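Local coordinates for protein response regulator aspartate phosphatase H (Bacillus subtilis, PDB 3Q15) that dephosphorylates the sporulation response regulator Spo0F and also acts on the competence regulator ComA, keeping competence and sporulation apart in time, at residues Q114-Y117 with V118-I121; E149-Y152 with H153-Q156; V159-Y162 with H163-A167; D368-K371 with G372-L375. All coordinates share one frame; numbering follows the deposited sequence.

Interaction 1: residues Q114-Y117 with V118-I121; sequences QKEY and VEAI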
loop_
_atom_site.group_PDB
_atom_site.type_symbol
_atom_site.label_atom_id
_atom_site.label_comp_id
_atom_site.label_asym_id
_atom_site.label_seq_id
_atom_site.Cartn_x
_atom_site.Cartn_y
_atom_site.Cartn_z
ATOM N N GLN A 114 4.805 14.799 -7.987
ATOM C CA GLN A 114 5.602 14.599 -9.189
ATOM C C GLN A 114 5.526 13.143 -9.633
ATOM O O GLN A 114 6.337 12.682 -10.430
ATOM C CB GLN A 114 7.049 15.048 -8.982
ATOM C CG GLN A 114 7.871 14.191 -8.038
ATOM C CD GLN A 114 9.307 14.678 -7.942
ATOM O OE1 GLN A 114 9.653 15.713 -8.506
ATOM N NE2 GLN A 114 10.147 13.934 -7.231
ATOM N N LYS A 115 4.542 12.432 -9.096
ATOM C CA LYS A 115 4.265 11.052 -9.480
ATOM C C LYS A 115 5.409 10.087 -9.174
ATOM O O LYS A 115 5.525 9.034 -9.799
ATOM C CB LYS A 115 3.868 10.972 -10.962
ATOM C CG LYS A 115 2.700 11.876 -11.338
ATOM C CD LYS A 115 2.269 11.687 -12.789
ATOM C CE LYS A 115 1.479 10.402 -12.972
ATOM N NZ LYS A 115 0.230 10.403 -12.156
ATOM N N GLU A 116 6.255 10.450 -8.218
ATOM C CA GLU A 116 7.261 9.525 -7.713
ATOM C C GLU A 116 6.619 8.736 -6.581
ATOM O O GLU A 116 6.849 9.018 -5.404
ATOM C CB GLU A 116 8.496 10.277 -7.215
ATOM C CG GLU A 116 9.319 10.940 -8.309
ATOM C CD GLU A 116 10.144 9.945 -9.100
ATOM O OE1 GLU A 116 10.100 8.740 -8.770
ATOM O OE2 GLU A 116 10.844 10.368 -10.046
ATOM N N TYR A 117 5.799 7.754 -6.941
ATOM C CA TYR A 117 4.934 7.095 -5.970
ATOM C C TYR A 117 5.684 6.227 -4.966
ATOM O O TYR A 117 5.372 6.236 -3.774
ATOM C CB TYR A 117 3.848 6.284 -6.682
ATOM C CG TYR A 117 2.857 7.141 -7.438
ATOM C CD1 TYR A 117 2.526 8.411 -6.987
ATOM C CD2 TYR A 117 2.264 6.686 -8.607
ATOM C CE1 TYR A 117 1.627 9.200 -7.667
ATOM C CE2 TYR A 117 1.363 7.470 -9.302
ATOM C CZ TYR A 117 1.046 8.722 -8.827
ATOM O OH TYR A 117 0.149 9.501 -9.516
ATOM N N VAL A 118 6.665 5.475 -5.447
ATOM C CA VAL A 118 7.477 4.650 -4.566
ATOM C C VAL A 118 8.181 5.519 -3.521
ATOM O O VAL A 118 8.136 5.227 -2.324
ATOM C CB VAL A 118 8.487 3.809 -5.364
ATOM C CG1 VAL A 118 9.536 3.214 -4.444
ATOM C CG2 VAL A 118 7.755 2.715 -6.144
ATOM N N GLU A 119 8.807 6.599 -3.974
ATOM C CA GLU A 119 9.410 7.557 -3.057
ATOM C C GLU A 119 8.376 8.076 -2.060
ATOM O O GLU A 119 8.631 8.106 -0.859
ATOM C CB GLU A 119 10.049 8.723 -3.821
ATOM C CG GLU A 119 11.206 8.311 -4.725
ATOM C CD GLU A 119 12.341 7.653 -3.958
ATOM O OE1 GLU A 119 12.713 8.172 -2.888
ATOM O OE2 GLU A 119 12.858 6.612 -4.417
ATOM N N ALA A 120 7.209 8.478 -2.562
ATOM C CA ALA A 120 6.151 9.014 -1.705
ATOM C C ALA A 120 5.780 8.048 -0.585
ATOM O O ALA A 120 5.715 8.435 0.581
ATOM C CB ALA A 120 4.915 9.373 -2.527
ATOM N N ILE A 121 5.531 6.796 -0.948
ATOM C CA ILE A 121 5.175 5.763 0.022
ATOM C C ILE A 121 6.215 5.684 1.139
ATOM O O ILE A 121 5.876 5.657 2.325
ATOM C CB ILE A 121 5.024 4.388 -0.673
ATOM C CG1 ILE A 121 3.831 4.413 -1.635
ATOM C CG2 ILE A 121 4.866 3.265 0.344
ATOM C CD1 ILE A 121 3.782 3.238 -2.606
HETATM O O HOH W 1 9.187 6.858 -6.988
#

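Interaction 2: residues E149-Y152 with H153-Q156; sequences EAYY and HMKQ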
loop_
_atom_site.group_PDB
_atom_site.type_symbol
_atom_site.label_atom_id
_atom_site.label_comp_id
_atom_site.label_asym_id
_atom_site.label_seq_id
_atom_site.Cartn_x
_atom_site.Cartn_y
_atom_site.Cartn_z
ATOM N N GLU A 149 -6.348 9.526 0.445
ATOM C CA GLU A 149 -6.638 10.172 -0.828
ATOM C C GLU A 149 -5.500 9.949 -1.814
ATOM O O GLU A 149 -5.729 9.689 -2.994
ATOM C CB GLU A 149 -6.889 11.667 -0.633
ATOM C CG GLU A 149 -8.143 11.972 0.167
ATOM C CD GLU A 149 -8.595 13.412 0.026
ATOM O OE1 GLU A 149 -9.786 13.631 -0.298
ATOM O OE2 GLU A 149 -7.762 14.319 0.244
ATOM N N ALA A 150 -4.270 10.050 -1.320
ATOM C CA ALA A 150 -3.103 9.829 -2.161
ATOM C C ALA A 150 -3.087 8.403 -2.695
ATOM O O ALA A 150 -2.946 8.191 -3.895
ATOM C CB ALA A 150 -1.824 10.136 -1.402
ATOM N N TYR A 151 -3.239 7.424 -1.808
ATOM C CA TYR A 151 -3.251 6.029 -2.240
ATOM C C TYR A 151 -4.375 5.764 -3.242
ATOM O O TYR A 151 -4.220 4.960 -4.163
ATOM C CB TYR A 151 -3.365 5.079 -1.044
ATOM C CG TYR A 151 -2.048 4.816 -0.346
ATOM C CD1 TYR A 151 -1.041 4.104 -0.980
ATOM C CD2 TYR A 151 -1.815 5.268 0.948
ATOM C CE1 TYR A 151 0.165 3.856 -0.354
ATOM C CE2 TYR A 151 -0.605 5.025 1.588
ATOM C CZ TYR A 151 0.377 4.318 0.932
ATOM O OH TYR A 151 1.574 4.070 1.556
ATOM N N TYR A 152 -5.507 6.436 -3.059
ATOM C CA TYR A 152 -6.607 6.319 -4.010
ATOM C C TYR A 152 -6.195 6.812 -5.396
ATOM O O TYR A 152 -6.415 6.126 -6.392
ATOM C CB TYR A 152 -7.846 7.074 -3.518
ATOM C CG TYR A 152 -8.898 7.267 -4.586
ATOM C CD1 TYR A 152 -9.691 6.206 -5.009
ATOM C CD2 TYR A 152 -9.097 8.510 -5.173
ATOM C CE1 TYR A 152 -10.655 6.378 -5.987
ATOM C CE2 TYR A 152 -10.061 8.693 -6.154
ATOM C CZ TYR A 152 -10.834 7.623 -6.555
ATOM O OH TYR A 152 -11.789 7.802 -7.525
ATOM N N HIS A 153 -5.601 8.003 -5.453
ATOM C CA HIS A 153 -5.120 8.558 -6.717
ATOM C C HIS A 153 -4.046 7.652 -7.311
ATOM O O HIS A 153 -3.919 7.535 -8.530
ATOM C CB HIS A 153 -4.575 9.974 -6.516
ATOM C CG HIS A 153 -4.159 10.654 -7.787
ATOM N ND1 HIS A 153 -5.053 11.306 -8.610
ATOM C CD2 HIS A 153 -2.943 10.792 -8.369
ATOM C CE1 HIS A 153 -4.406 11.812 -9.648
ATOM N NE2 HIS A 153 -3.125 11.516 -9.524
ATOM N N MET A 154 -3.279 7.007 -6.438
ATOM C CA MET A 154 -2.249 6.064 -6.856
ATOM C C MET A 154 -2.840 4.708 -7.238
ATOM O O MET A 154 -2.109 3.775 -7.572
ATOM C CB MET A 154 -1.222 5.874 -5.737
ATOM C CG MET A 154 -0.265 7.044 -5.553
ATOM S SD MET A 154 0.839 6.854 -4.138
ATOM C CE MET A 154 1.162 5.096 -4.199
ATOM N N LYS A 155 -4.163 4.600 -7.173
ATOM C CA LYS A 155 -4.846 3.353 -7.496
ATOM C C LYS A 155 -4.369 2.190 -6.630
ATOM O O LYS A 155 -4.434 1.033 -7.043
ATOM C CB LYS A 155 -4.701 3.009 -8.984
ATOM C CG LYS A 155 -5.608 3.816 -9.898
ATOM C CD LYS A 155 -4.802 4.639 -10.889
ATOM C CE LYS A 155 -5.697 5.292 -11.931
ATOM N NZ LYS A 155 -4.912 6.026 -12.964
ATOM N N GLN A 156 -3.883 2.502 -5.434
ATOM C CA GLN A 156 -3.598 1.480 -4.438
ATOM C C GLN A 156 -4.813 1.460 -3.521
ATOM O O GLN A 156 -4.763 1.911 -2.377
ATOM C CB GLN A 156 -2.323 1.811 -3.659
ATOM C CG GLN A 156 -1.120 2.192 -4.530
ATOM C CD GLN A 156 -0.693 1.077 -5.466
ATOM O OE1 GLN A 156 -1.186 0.971 -6.585
ATOM N NE2 GLN A 156 0.225 0.234 -5.006
#

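Interaction 3: residues V159-Y162 with H163-A167; sequences VSMY and HILQA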
loop_
_atom_site.group_PDB
_atom_site.type_symbol
_atom_site.label_atom_id
_atom_site.label_comp_id
_atom_site.label_asym_id
_atom_site.label_seq_id
_atom_site.Cartn_x
_atom_site.Cartn_y
_atom_site.Cartn_z
ATOM N N VAL A 159 -4.972 -0.311 0.060
ATOM C CA VAL A 159 -4.210 0.449 1.039
ATOM C C VAL A 159 -4.955 1.728 1.382
ATOM O O VAL A 159 -4.953 2.168 2.527
ATOM C CB VAL A 159 -2.804 0.794 0.510
ATOM C CG1 VAL A 159 -2.040 1.625 1.533
ATOM C CG2 VAL A 159 -2.047 -0.481 0.178
ATOM N N SER A 160 -5.599 2.317 0.382
ATOM C CA SER A 160 -6.404 3.506 0.600
ATOM C C SER A 160 -7.519 3.208 1.592
ATOM O O SER A 160 -7.772 3.986 2.513
ATOM C CB SER A 160 -7.003 3.988 -0.720
ATOM O OG SER A 160 -7.793 5.149 -0.528
ATOM N N MET A 161 -8.188 2.075 1.392
ATOM C CA MET A 161 -9.288 1.672 2.253
ATOM C C MET A 161 -8.796 1.457 3.681
ATOM O O MET A 161 -9.431 1.892 4.641
ATOM C CB MET A 161 -9.956 0.398 1.727
ATOM C CG MET A 161 -11.284 0.095 2.405
ATOM S SD MET A 161 -12.578 1.246 1.905
ATOM C CE MET A 161 -13.132 0.504 0.375
ATOM N N TYR A 162 -7.657 0.788 3.813
ATOM C CA TYR A 162 -7.050 0.578 5.120
ATOM C C TYR A 162 -6.924 1.899 5.860
ATOM O O TYR A 162 -7.409 2.041 6.980
ATOM C CB TYR A 162 -5.678 -0.073 4.973
ATOM C CG TYR A 162 -4.840 -0.020 6.230
ATOM C CD1 TYR A 162 -5.003 -0.959 7.240
ATOM C CD2 TYR A 162 -3.881 0.966 6.401
ATOM C CE1 TYR A 162 -4.235 -0.912 8.391
ATOM C CE2 TYR A 162 -3.109 1.019 7.543
ATOM C CZ TYR A 162 -3.290 0.077 8.534
ATOM O OH TYR A 162 -2.524 0.126 9.677
ATOM N N HIS A 163 -6.286 2.873 5.219
ATOM C CA HIS A 163 -6.061 4.169 5.850
ATOM C C HIS A 163 -7.338 4.961 6.105
ATOM O O HIS A 163 -7.501 5.544 7.173
ATOM C CB HIS A 163 -5.070 5.003 5.039
ATOM C CG HIS A 163 -3.648 4.590 5.238
ATOM N ND1 HIS A 163 -2.936 4.899 6.377
ATOM C CD2 HIS A 163 -2.807 3.874 4.452
ATOM C CE1 HIS A 163 -1.717 4.397 6.283
ATOM N NE2 HIS A 163 -1.614 3.772 5.122
ATOM N N ILE A 164 -8.239 4.989 5.129
ATOM C CA ILE A 164 -9.449 5.790 5.275
ATOM C C ILE A 164 -10.354 5.245 6.379
ATOM O O ILE A 164 -11.101 5.996 7.010
ATOM C CB ILE A 164 -10.241 5.895 3.952
ATOM C CG1 ILE A 164 -11.206 7.077 4.008
ATOM C CG2 ILE A 164 -10.984 4.592 3.653
ATOM C CD1 ILE A 164 -10.533 8.397 4.292
ATOM N N LEU A 165 -10.283 3.940 6.616
ATOM C CA LEU A 165 -11.069 3.332 7.682
ATOM C C LEU A 165 -10.535 3.717 9.059
ATOM O O LEU A 165 -11.281 3.727 10.040
ATOM C CB LEU A 165 -11.122 1.810 7.529
ATOM C CG LEU A 165 -11.976 1.256 6.382
ATOM C CD1 LEU A 165 -11.867 -0.261 6.331
ATOM C CD2 LEU A 165 -13.431 1.685 6.529
ATOM N N GLN A 166 -9.246 4.034 9.134
ATOM C CA GLN A 166 -8.662 4.504 10.391
ATOM C C GLN A 166 -9.045 5.956 10.645
ATOM O O GLN A 166 -9.280 6.356 11.785
ATOM C CB GLN A 166 -7.141 4.360 10.380
ATOM C CG GLN A 166 -6.658 2.926 10.321
ATOM C CD GLN A 166 -5.169 2.809 10.559
ATOM O OE1 GLN A 166 -4.398 2.588 9.628
ATOM N NE2 GLN A 166 -4.754 2.955 11.814
ATOM N N ALA A 167 -9.107 6.741 9.575
ATOM C CA ALA A 167 -9.537 8.128 9.676
ATOM C C ALA A 167 -10.986 8.208 10.148
ATOM O O ALA A 167 -11.290 8.880 11.136
ATOM C CB ALA A 167 -9.371 8.833 8.343
#

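Interaction 4: residues D368-K371 with G372-L375; sequences DILK and GECL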
loop_
_atom_site.group_PDB
_atom_site.type_symbol
_atom_site.label_atom_id
_atom_site.label_comp_id
_atom_site.label_asym_id
_atom_site.label_seq_id
_atom_site.Cartn_x
_atom_site.Cartn_y
_atom_site.Cartn_z
ATOM N N ASP A 368 -2.458 3.163 -21.886
ATOM C CA ASP A 368 -1.839 4.478 -21.775
ATOM C C ASP A 368 -2.005 5.048 -20.371
ATOM O O ASP A 368 -1.121 5.738 -19.861
ATOM C CB ASP A 368 -2.409 5.443 -22.817
ATOM C CG ASP A 368 -1.968 5.103 -24.230
ATOM O OD1 ASP A 368 -0.888 4.493 -24.391
ATOM O OD2 ASP A 368 -2.700 5.450 -25.182
ATOM N N ILE A 369 -3.134 4.745 -19.742
ATOM C CA ILE A 369 -3.365 5.155 -18.363
ATOM C C ILE A 369 -2.365 4.471 -17.438
ATOM O O ILE A 369 -1.677 5.128 -16.654
ATOM C CB ILE A 369 -4.804 4.824 -17.914
ATOM C CG1 ILE A 369 -5.810 5.647 -18.717
ATOM C CG2 ILE A 369 -4.987 5.092 -16.420
ATOM C CD1 ILE A 369 -7.252 5.384 -18.334
ATOM N N LEU A 370 -2.281 3.149 -17.543
ATOM C CA LEU A 370 -1.347 2.375 -16.734
ATOM C C LEU A 370 0.094 2.860 -16.878
ATOM O O LEU A 370 0.801 2.997 -15.885
ATOM C CB LEU A 370 -1.442 0.890 -17.085
ATOM C CG LEU A 370 -2.640 0.164 -16.468
ATOM C CD1 LEU A 370 -2.792 -1.236 -17.040
ATOM C CD2 LEU A 370 -2.508 0.123 -14.949
ATOM N N LYS A 371 0.528 3.122 -18.111
ATOM C CA LYS A 371 1.899 3.574 -18.346
ATOM C C LYS A 371 2.169 4.913 -17.665
ATOM O O LYS A 371 3.262 5.157 -17.151
ATOM C CB LYS A 371 2.203 3.673 -19.848
ATOM C CG LYS A 371 2.233 2.340 -20.573
ATOM C CD LYS A 371 2.854 2.497 -21.950
ATOM C CE LYS A 371 3.121 1.153 -22.607
ATOM N NZ LYS A 371 3.787 1.308 -23.933
ATOM N N GLY A 372 1.168 5.785 -17.666
ATOM C CA GLY A 372 1.311 7.086 -17.043
ATOM C C GLY A 372 1.360 7.024 -15.528
ATOM O O GLY A 372 1.705 8.008 -14.877
ATOM N N GLU A 373 1.014 5.867 -14.967
ATOM C CA GLU A 373 0.993 5.689 -13.517
ATOM C C GLU A 373 2.370 5.307 -12.982
ATOM O O GLU A 373 2.619 5.389 -11.783
ATOM C CB GLU A 373 -0.019 4.607 -13.116
ATOM C CG GLU A 373 -1.461 4.870 -13.528
ATOM C CD GLU A 373 -2.413 3.752 -13.090
ATOM O OE1 GLU A 373 -3.553 3.702 -13.603
ATOM O OE2 GLU A 373 -2.029 2.925 -12.230
ATOM N N CYS A 374 3.259 4.878 -13.873
ATOM C CA CYS A 374 4.587 4.431 -13.473
ATOM C C CYS A 374 5.666 5.181 -14.242
ATOM O O CYS A 374 5.986 4.833 -15.383
ATOM C CB CYS A 374 4.725 2.930 -13.713
ATOM S SG CYS A 374 6.328 2.232 -13.274
ATOM N N LEU A 375 6.227 6.211 -13.616
ATOM C CA LEU A 375 7.216 7.048 -14.280
ATOM C C LEU A 375 8.629 6.813 -13.757
ATOM O O LEU A 375 9.595 7.275 -14.358
ATOM C CB LEU A 375 6.847 8.527 -14.153
ATOM C CG LEU A 375 5.483 8.916 -14.726
ATOM C CD1 LEU A 375 5.214 10.400 -14.519
ATOM C CD2 LEU A 375 5.392 8.549 -16.202
#

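Interaction 1: residues Q114-Y117 with V118-I121
Glu116, the N-cap, and Tyr117, the first residue of helix 117-128, are tied to its first turn by two backbone hydrogen bonds. Ala120 N donates to Glu116 O at 2.9 Å, and Ile121 N to Tyr117 O at 2.9 Å with a nearly straight N-H...O angle of 169°. Glu116 is shared: its N-H still belongs to the Schellman motif that closes helix 93-113, with Lys115 as C-prime residue, while its carbonyl starts the next helix.

A water bridges Glu116 and Glu119. It donates to Glu116 OE1 at 2.7 Å and accepts from Glu119 N at 3.0 Å, joining the carboxylate to an amide of the first turn. The Glu116 chain can reach this water because it bends at CG (chi2 -75°).

Van der Waals contacts are modest. Glu116 CB lies 4.0 Å from Glu119 CB, and Ile121 CG1 packs 3.2 Å from Tyr117 O, beside the carbonyl that binds its own amide. Lys115 O sits over the centre of one face of the Tyr117 ring, whose OH accepts from Lys115 NZ. Outside, Glu119 OE2 is hydrogen-bonded to Tyr378 OH, and the Tyr117 ring meets His158 of the second subunit edge-to-face.

With a carboxylate bridged by water to a first-turn N-H, the negative charge of Glu116 probably interacts favourably with the positive end of the helix dipole, while the two glutamates turn their charged ends to different partners.

Interaction 2: residues E149-Y152 with H153-Q156
Met154 lies alongside Tyr151, both side chains pointing the same way, and its methyl CE comes within 4.0 Å of Tyr151 CD1. The sulfur stands 5.3 Å from the centroid of the Tyr151 ring, obliquely placed, a Met-aromatic contact. Gln156 comes to the same ring carbon, its CB 3.8 Å from Tyr151 CD1. Met154 CG also packs 3.4 Å from Ala150 O; with CG anti to its own carbonyl carbon (chi1 -74°), the chain runs back along the preceding helical turn before bending at the sulfur to bring the methyl to the ring.

Backbone bonds set the frame from which these side chains project. His153 N donates to Glu149 O at 3.0 Å and Met154 N to Ala150 O at 2.8 Å, the last regular bonds of helix 137-153. Lys155, with positive phi, then turns the chain in a Schellman motif: Gln156 N reaches back to Tyr151 O at 2.8 Å, and Lys155 N binds Tyr152 O from above the carbonyl plane. This closes helix 137-153, in a region predicted as a TPR repeat, and hands the chain to helix 157-172, for which Gln156 takes the N-cap position.

Further out, the Tyr151 ring lies almost parallel to that of His163, and Phe112 packs on Ala150, His153 and Met154. Val159 of the second subunit also rests on Tyr151, while His158 of that subunit touches Met154 and Gln156. Lys155 sends its ammonium group to a salt bridge with Glu373, and its carbonyl oxygen is hydrogen-bonded to a bound glycerol.

Interaction 3: residues V159-Y162 with H163-A167
Residues 159-167 of helix 157-172 fall in a predicted TPR repeat and carry the T-shaped pair of Tyr162 and His163, neighbours in sequence. The edge of the tyrosine points at the imidazole face: CD2 of Tyr162 sits over the centre of the His163 ring, with centroids 4.9 Å apart and planes at 85°. Different first torsions bring this about, Tyr162 CG lying anti to the backbone N (chi1 166°) and His163 CG anti to the carbonyl carbon (chi1 -78°). Val159 CG1 then fits against the imidazole rim in its plane, 3.8 Å from His163 CD2.

One turn further, Gln166 brings its amide beside the Tyr162 ring, though its exact setting there is doubtful. With an alanine in place of Tyr162, the imidazole of His163 is likely to lose the ring edge that sits on one of its faces. Along another side of the helix, Met161 CG touches Leu165 CD1 at 4.0 Å, and Met161 SD meets Ile164 CG2 at 4.1 Å. The backbone is helical throughout: Ile164 N donates to Ser160 O at 2.8 Å, and Leu165 N to Met161 O at 3.0 Å.

His163 ND1 is hydrogen-bonded to His144 ND1, and Ser160 OG to Ala148 O, both on helix 137-153. Ile188 of helix 178-194 covers Met161 and Ile164, while Gly122 of the second subunit packs on Tyr162. Such a helix, wedged between those before and after it, is characteristic of the stacked antiparallel helices of a TPR array.

Interaction 4: residues D368-K371 with G372-L375
Glu373 folds its side chain back along the end of helix 352-372, where its aliphatic part and its carboxylate meet Ile369 and Leu370. CG lies 3.1 Å from Ile369 O, and OE1 comes to 3.5 Å from Ile369 CG2. OE2 approaches Leu370 CD2 at 3.9 Å, setting the carboxylate across both branched side chains. The chain is extended beyond CG (chi2 180°), which carries the acid group past the backbone carbonyl to the level of the preceding turn. Leu375 makes a looser touch through CD2, 4.1 Å from Lys371 O.

Backbone bonds record the unwinding of the helix. Gly372 N still donates to Asp368 O at 3.2 Å, one full turn back. The next two bonds reach only three residues: Glu373 N to Leu370 O at 3.0 Å, and Cys374 N to Lys371 O at 3.3 Å, each donor standing above the carbonyl plane.

The polar ends of Glu373 are satisfied outside the turn: OE1 forms a salt bridge with Lys155 and OE2 a hydrogen bond with a bound glycerol. Phe195 of the second subunit packs on Lys371, Glu373 and Cys374. Were Glu373 a glutamine, the ammonium group of Lys155 would probably be left without its opposite charge.

Apolar groups flank the carboxylate and a lysine pairs with it, conditions that would be expected to strengthen the attraction between the two charges and tie the tail after helix 352-372 to the loop that follows helix 137-153.

Interactions 1, 2 and 4 meet at neighbouring helix ends, and interaction 3 joins through interaction 2. Interaction 1 packs on interaction 2, Tyr117 CD1 lying 3.4 Å from Met154 CG and Ile121 CD1 3.6 Å from Met154 CE. Interaction 2 passes to interaction 3 within one helical hairpin, with Tyr151 CE1 3.7 Å from Val159 CG1. Interaction 4 closes on both early turns: Lys155 NZ and Glu373 OE1 form a salt bridge at 2.8 Å, and Tyr117 CD2 lies 3.4 Å from Glu373 O. Interactions 3 and 4 do not meet, their centres about 24 Å apart. All four reach the second subunit, and glycerol, probably from the crystallisation liquor, sits by interactions 2 and 4.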